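Local coordinates for protein D-isomer specific 2-hydroxyacid dehydrogenase NAD-binding (Xanthobacter autotrophicus, PDB 4XA8) that probably catalyses the NAD(P)-dependent interconversion of D-2-hydroxyacids and 2-oxoacids, and binds NADPH, at residues Ile145-Gly151 and Phe168-Trp173; Ala25-His30 and Ala294-Val298. All blocks are in the same frame, centred on the assembly; numbering follows the deposited sequence.

Contact 1 of 2, residues Ile145-Gly151 and Phe168-Trp173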
# COMPACT_ATOMS: atom_id res chain seq x y z
N ILE A 145 -10.98 12.30 1.34
CA ILE A 145 -10.87 11.44 0.16
C ILE A 145 -11.99 10.40 0.08
O ILE A 145 -12.13 9.49 0.93
CB ILE A 145 -9.49 10.76 0.11
CG1 ILE A 145 -8.39 11.83 0.15
CG2 ILE A 145 -9.36 9.90 -1.17
CD1 ILE A 145 -6.98 11.25 0.18
N ARG A 146 -12.79 10.54 -0.95
CA ARG A 146 -13.95 9.69 -1.14
C ARG A 146 -13.57 8.45 -1.93
O ARG A 146 -13.12 8.57 -3.07
CB ARG A 146 -15.04 10.45 -1.87
CG ARG A 146 -15.49 11.68 -1.11
CD ARG A 146 -16.35 12.56 -1.99
NE ARG A 146 -17.76 12.51 -1.59
CZ ARG A 146 -18.77 13.08 -2.26
NH1 ARG A 146 -18.55 13.75 -3.39
NH2 ARG A 146 -20.00 12.98 -1.79
N VAL A 147 -13.78 7.28 -1.35
CA VAL A 147 -13.34 5.99 -1.96
C VAL A 147 -14.63 5.15 -2.07
O VAL A 147 -15.36 4.97 -1.07
CB VAL A 147 -12.33 5.22 -1.07
CG1 VAL A 147 -11.84 3.93 -1.70
CG2 VAL A 147 -11.14 6.10 -0.67
N GLY A 148 -14.92 4.70 -3.27
CA GLY A 148 -16.11 3.94 -3.59
C GLY A 148 -15.72 2.50 -3.88
O GLY A 148 -14.91 2.24 -4.79
N VAL A 149 -16.34 1.56 -3.18
CA VAL A 149 -16.17 0.12 -3.50
C VAL A 149 -17.42 -0.39 -4.28
O VAL A 149 -18.54 -0.36 -3.73
CB VAL A 149 -15.99 -0.68 -2.18
CG1 VAL A 149 -15.79 -2.17 -2.44
CG2 VAL A 149 -14.82 -0.17 -1.42
N LEU A 150 -17.23 -0.76 -5.54
CA LEU A 150 -18.28 -1.25 -6.41
C LEU A 150 -18.37 -2.76 -6.24
O LEU A 150 -17.53 -3.50 -6.73
CB LEU A 150 -17.98 -0.81 -7.86
CG LEU A 150 -18.99 -1.12 -8.92
CD1 LEU A 150 -20.20 -0.21 -8.81
CD2 LEU A 150 -18.33 -0.95 -10.28
N GLY A 151 -19.37 -3.22 -5.49
CA GLY A 151 -19.62 -4.64 -5.21
C GLY A 151 -19.44 -4.88 -3.74
O GLY A 151 -18.38 -4.55 -3.21
N PHE A 168 -10.92 7.08 5.61
CA PHE A 168 -11.46 7.56 4.33
C PHE A 168 -12.97 7.76 4.37
O PHE A 168 -13.66 7.15 5.22
CB PHE A 168 -11.11 6.58 3.20
CG PHE A 168 -9.63 6.47 2.93
CD1 PHE A 168 -8.96 7.55 2.44
CD2 PHE A 168 -8.92 5.30 3.22
CE1 PHE A 168 -7.59 7.50 2.19
CE2 PHE A 168 -7.54 5.23 3.00
CZ PHE A 168 -6.87 6.32 2.47
N ASP A 169 -13.49 8.62 3.51
CA ASP A 169 -14.94 8.72 3.32
C ASP A 169 -15.38 7.56 2.38
O ASP A 169 -15.35 7.70 1.14
CB ASP A 169 -15.27 10.10 2.74
CG ASP A 169 -16.77 10.35 2.58
OD1 ASP A 169 -17.59 9.43 2.77
OD2 ASP A 169 -17.09 11.48 2.19
N VAL A 170 -15.67 6.40 2.97
CA VAL A 170 -15.86 5.15 2.21
C VAL A 170 -17.34 4.98 1.84
O VAL A 170 -18.23 5.12 2.68
CB VAL A 170 -15.32 3.91 2.96
CG1 VAL A 170 -15.46 2.63 2.14
CG2 VAL A 170 -13.87 4.12 3.35
N ARG A 171 -17.58 4.75 0.55
CA ARG A 171 -18.90 4.44 0.06
C ARG A 171 -18.88 3.08 -0.58
O ARG A 171 -17.83 2.64 -1.00
CB ARG A 171 -19.44 5.55 -0.90
CG ARG A 171 -18.42 6.09 -1.89
CD ARG A 171 -18.97 7.05 -2.96
NE ARG A 171 -19.51 8.20 -2.30
CZ ARG A 171 -20.42 9.04 -2.75
NH1 ARG A 171 -20.92 9.03 -4.00
NH2 ARG A 171 -20.79 9.97 -1.91
N GLY A 172 -20.03 2.41 -0.67
CA GLY A 172 -20.11 1.18 -1.39
C GLY A 172 -21.39 1.15 -2.23
O GLY A 172 -22.38 1.85 -1.92
N TRP A 173 -21.35 0.29 -3.22
CA TRP A 173 -22.49 0.03 -4.10
C TRP A 173 -22.76 -1.43 -4.22
O TRP A 173 -21.85 -2.27 -4.36
CB TRP A 173 -22.26 0.63 -5.51
CG TRP A 173 -23.46 0.46 -6.36
CD1 TRP A 173 -24.51 1.32 -6.46
CD2 TRP A 173 -23.79 -0.67 -7.19
NE1 TRP A 173 -25.45 0.84 -7.32
CE2 TRP A 173 -25.06 -0.38 -7.78
CE3 TRP A 173 -23.15 -1.87 -7.50
CZ2 TRP A 173 -25.73 -1.29 -8.65
CZ3 TRP A 173 -23.81 -2.79 -8.39
CH2 TRP A 173 -25.07 -2.47 -8.96

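Contact 2 of 2, residues Ala25-His30 and Ala294-Val298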
# COMPACT_ATOMS: atom_id res chain seq x y z
N ALA A 25 3.57 -29.15 -4.17
CA ALA A 25 2.63 -29.09 -3.06
C ALA A 25 1.67 -30.30 -3.04
O ALA A 25 1.44 -30.91 -1.99
CB ALA A 25 1.83 -27.77 -3.13
N LEU A 26 1.15 -30.65 -4.21
CA LEU A 26 0.26 -31.81 -4.33
C LEU A 26 0.97 -33.14 -4.02
O LEU A 26 0.48 -33.97 -3.26
CB LEU A 26 -0.36 -31.82 -5.72
CG LEU A 26 -1.43 -30.76 -5.93
CD1 LEU A 26 -1.64 -30.62 -7.44
CD2 LEU A 26 -2.73 -31.13 -5.23
N GLN A 27 2.18 -33.31 -4.54
CA GLN A 27 2.96 -34.51 -4.25
C GLN A 27 3.52 -34.55 -2.83
O GLN A 27 3.81 -35.63 -2.35
CB GLN A 27 4.05 -34.70 -5.30
CG GLN A 27 3.46 -35.13 -6.62
CD GLN A 27 4.48 -35.27 -7.74
OE1 GLN A 27 5.62 -34.84 -7.64
NE2 GLN A 27 4.04 -35.86 -8.84
N ALA A 28 3.67 -33.41 -2.17
CA ALA A 28 4.01 -33.36 -0.74
C ALA A 28 2.86 -33.89 0.09
O ALA A 28 3.04 -34.77 0.94
CB ALA A 28 4.40 -31.93 -0.30
N ALA A 29 1.68 -33.34 -0.19
CA ALA A 29 0.43 -33.73 0.44
C ALA A 29 -0.04 -35.15 0.09
O ALA A 29 -0.72 -35.78 0.91
CB ALA A 29 -0.64 -32.73 0.07
N HIS A 30 0.27 -35.66 -1.10
CA HIS A 30 -0.09 -37.04 -1.47
C HIS A 30 1.09 -37.66 -2.23
O HIS A 30 1.13 -37.59 -3.47
CB HIS A 30 -1.36 -37.05 -2.34
CG HIS A 30 -1.89 -38.43 -2.64
ND1 HIS A 30 -1.11 -39.57 -2.63
CD2 HIS A 30 -3.14 -38.83 -2.99
CE1 HIS A 30 -1.86 -40.61 -2.94
NE2 HIS A 30 -3.09 -40.20 -3.16
N ALA A 294 -3.57 -27.35 -1.55
CA ALA A 294 -3.30 -28.75 -1.94
C ALA A 294 -4.03 -29.79 -1.10
O ALA A 294 -4.49 -30.80 -1.65
CB ALA A 294 -1.81 -29.02 -1.90
N PRO A 295 -4.13 -29.57 0.23
CA PRO A 295 -4.81 -30.55 1.09
C PRO A 295 -6.26 -30.80 0.74
O PRO A 295 -6.64 -31.97 0.66
CB PRO A 295 -4.68 -29.92 2.49
CG PRO A 295 -3.40 -29.17 2.41
CD PRO A 295 -3.42 -28.56 1.04
N GLN A 296 -7.04 -29.75 0.48
CA GLN A 296 -8.45 -29.91 0.10
C GLN A 296 -8.61 -30.57 -1.28
O GLN A 296 -9.57 -31.30 -1.50
CB GLN A 296 -9.27 -28.60 0.22
CG GLN A 296 -8.98 -27.55 -0.85
CD GLN A 296 -9.56 -26.15 -0.57
OE1 GLN A 296 -10.31 -25.62 -1.38
NE2 GLN A 296 -9.19 -25.55 0.57
N ILE A 297 -7.65 -30.36 -2.19
CA ILE A 297 -7.66 -31.07 -3.47
C ILE A 297 -7.42 -32.59 -3.27
O ILE A 297 -8.19 -33.44 -3.78
CB ILE A 297 -6.63 -30.46 -4.45
CG1 ILE A 297 -6.96 -28.99 -4.72
CG2 ILE A 297 -6.57 -31.28 -5.73
CD1 ILE A 297 -5.84 -28.19 -5.37
N VAL A 298 -6.36 -32.92 -2.53
CA VAL A 298 -6.06 -34.32 -2.19
C VAL A 298 -7.24 -35.01 -1.47
O VAL A 298 -7.56 -36.17 -1.78
CB VAL A 298 -4.72 -34.42 -1.41
CG1 VAL A 298 -4.58 -35.78 -0.71
CG2 VAL A 298 -3.57 -34.18 -2.39

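Contact 1 of 2, residues Ile145-Gly151 and Phe168-Trp173
Arg-171 has the largest area buried by the facing strand, and its backbone sits at the centre of the pairing: its N donates to Val-147 O (2.8 Å) and its O accepts from Val-149 N (2.9 Å). Its side chain passes over Gly-148, whose lack of a CB suits the close passage, and its guanidinium meets that of Arg-146, NH2 to NH2 at 3.1 Å. Each guanidinium also has another partner: Arg-171 NH1 bonds to Phe-195 O, and Arg-146 NE makes a long salt bridge to Asp-169 OD2 (4.0 Å). The strands are the first two, in chain order, of a Rossmann-type parallel sheet, joined through helix 154-165 in a beta-alpha-beta crossover; Gly-151 is the first glycine of a probable GxGxxG turn that includes Leu-152 and ends at Gly-156, both seen to bind NADPH. Near this end Trp-173 CE3 touches Leu-150 CD1 at 3.6 Å, and Trp-173 O receives Gly-151 N (2.9 Å). On the other sheet face, Val-147 and Val-170 pack against Leu-163 of that helix.

Contact 2 of 2, residues Ala25-His30 and Ala294-Val298
Contact between the C-terminal end of helix 19-29 and helix 290-306 is apolar, with no hydrogen bond running from one segment to the other. Ala-294, its small CB pointing at the other helix, lies at the closest backbone approach, 5.3 Å from its CA to Leu-26 CA; Ala-25 CB (4.0 Å) and Ala-29 CB (4.4 Å) lie alongside Ala-294 CB. Leu-26 reaches across with its CD2, which touches Ala-294 CB at 4.0 Å and Ile-297 CG2 at 3.9 Å. The two short helical segments cross at -61° with their axes 9.0 Å apart. In the two-domain fold of D-2-hydroxyacid dehydrogenases, the last helix commonly returns to the domain that holds the N-terminus; here helix 290-306 likewise packs on a helix of the N-terminal sheet domain. Val-298 extends the same apolar patch, its CG2 meeting Ala-29 CB at 4.1 Å and His-30 CB at 3.6 Å, just where the chain leaves the helix. Among polar interactions, Gln-296 OE1 accepts a hydrogen bond from Ser-99 N outside the pair. Within the segments, Ala-29 N to Ala-25 O (3.0 Å) and Val-298 N to Ala-294 O (3.0 Å) maintain the helical turns.

How the contacts relate
The two contacts belong to different domains and share no helix or strand. Their centres lie about 39 Å apart and their nearest atoms about 23 Å, on opposite sides of the chain's centre. Contact 1 is a largely buried strand pair held by a ladder of backbone hydrogen bonds, with Arg-146 and Asp-169 toward its more exposed end. Contact 2 is only partly buried and joins two helices by van der Waals contact, mostly of apolar side chains, without a hydrogen bond between the segments. The former pairs near neighbours in sequence, 17 residues apart, within the nucleotide-binding sheet; the latter pairs segments more than 260 residues apart.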